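Local coordinates for DNA-directed RNA polymerase subunit L (Thermoplasma acidophilum, PDB 1XPP) that forms part of the archaeal RNA polymerase that transcribes DNA into RNA, as a small subunit of the Rpo11/RPB11 family built for pairing with a partner subunit, at the interface of chains A and B. Numbering follows the deposited sequence. Chains: chain A/B, DNA-directed RNA polymerase subunit L.

The interface of chains A and B. Residues chain A 27, 38, 78, 82; chain B 89, 92-93, 96.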
# COMPACT_ATOMS: atom_id res chain seq x y z
N MET A 27 -33.62 -2.56 9.50
CA MET A 27 -32.86 -3.65 8.91
C MET A 27 -33.25 -4.98 9.51
O MET A 27 -33.09 -5.21 10.71
CB MET A 27 -31.37 -3.40 9.13
CG MET A 27 -30.91 -2.02 8.81
SD MET A 27 -31.03 -1.56 7.06
CE MET A 27 -29.76 -2.67 6.35
N LEU A 38 -21.38 -1.74 7.86
CA LEU A 38 -22.15 -0.74 7.15
C LEU A 38 -21.99 0.61 7.84
O LEU A 38 -21.63 1.60 7.20
CB LEU A 38 -23.62 -1.14 7.04
CG LEU A 38 -24.55 -0.10 6.40
CD1 LEU A 38 -24.11 0.25 4.95
CD2 LEU A 38 -25.99 -0.59 6.44
N ILE A 78 -25.56 6.36 2.08
CA ILE A 78 -25.73 4.91 2.25
C ILE A 78 -25.26 4.20 0.98
O ILE A 78 -24.42 3.30 1.06
CB ILE A 78 -27.16 4.55 2.60
CG1 ILE A 78 -27.48 5.09 4.01
CG2 ILE A 78 -27.41 3.01 2.52
CD1 ILE A 78 -28.90 4.96 4.40
N VAL A 82 -22.30 1.39 0.57
CA VAL A 82 -22.59 0.03 0.14
C VAL A 82 -21.79 -0.30 -1.12
O VAL A 82 -21.32 -1.44 -1.29
CB VAL A 82 -24.11 -0.24 -0.02
CG1 VAL A 82 -24.42 -1.69 -0.49
CG2 VAL A 82 -24.80 -0.01 1.35
N TYR B 89 -23.02 -7.93 0.33
CA TYR B 89 -23.01 -6.48 0.18
C TYR B 89 -23.72 -6.05 -1.11
O TYR B 89 -24.43 -5.02 -1.12
CB TYR B 89 -21.58 -5.93 0.26
CG TYR B 89 -21.02 -5.99 1.68
CD1 TYR B 89 -20.02 -6.91 2.02
CD2 TYR B 89 -21.47 -5.10 2.67
CE1 TYR B 89 -19.48 -6.97 3.30
CE2 TYR B 89 -20.93 -5.17 3.98
CZ TYR B 89 -19.94 -6.10 4.28
OH TYR B 89 -19.38 -6.17 5.55
N LEU B 92 -27.36 -6.36 -0.30
CA LEU B 92 -27.71 -5.22 0.56
C LEU B 92 -28.01 -3.97 -0.29
O LEU B 92 -29.03 -3.27 -0.04
CB LEU B 92 -26.57 -4.94 1.55
CG LEU B 92 -26.72 -3.75 2.50
CD1 LEU B 92 -27.94 -3.93 3.41
CD2 LEU B 92 -25.46 -3.53 3.28
N GLY B 93 -27.13 -3.67 -1.25
CA GLY B 93 -27.31 -2.54 -2.19
C GLY B 93 -28.57 -2.65 -3.02
O GLY B 93 -29.29 -1.66 -3.16
N PHE B 96 -31.56 -1.86 -0.65
CA PHE B 96 -31.59 -0.42 -0.41
C PHE B 96 -32.12 0.33 -1.63
O PHE B 96 -33.05 1.11 -1.49
CB PHE B 96 -30.22 0.16 -0.04
CG PHE B 96 -29.89 0.15 1.45
CD1 PHE B 96 -30.70 0.81 2.39
CD2 PHE B 96 -28.71 -0.46 1.89
CE1 PHE B 96 -30.35 0.84 3.76
CE2 PHE B 96 -28.35 -0.43 3.25
CZ PHE B 96 -29.18 0.22 4.20
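B:Phe96 pushes its ring from one long helix, 74-106, into chain A, its flat shape offering face and edge to different partners. The branch methyl CG2 of A:Ile78, on the matching helix, sits over the middle of the ring, 3.5 Å from the ring centroid, in a CH-pi contact. Chi1 of -68° sets the longer CG1 arm beside the backbone N, away from the ring centre, and leaves CG2 anti to that N, pointing at the face. A:Leu38 of helix 32-42 comes from the opposite direction; its forked end puts CD2 in the ring plane at the edge, 4.0 Å from CE2 of B:Phe96. A:Met27 of strand 22-28 crosses near CZ at about a right angle, with CE beyond the ring plane from the isoleucine methyl, so the ring tip lies between them. Its bent, flexible thioether reaches two neighbours: SD lies 3.8 Å from CZ of B:Phe96, and CE 3.7 Å from CD1 of B:Leu92. Beta-branched A:Val82 spreads two methyls close to its helix: CG2 faces B:Phe96 and B:Leu92, while CG1 packs on the bare backbone of B:Gly93, 3.5 Å from its CA. Glycine lets the helices approach closely here. Repeated by two-fold symmetry, this apolar packing joins the long helix of one chain to the long helix, helix 32-42 and strand 22-28 of the other; this pairing of identical chains in the crystal may stand in for that with an Rpb3-type partner in the polymerase.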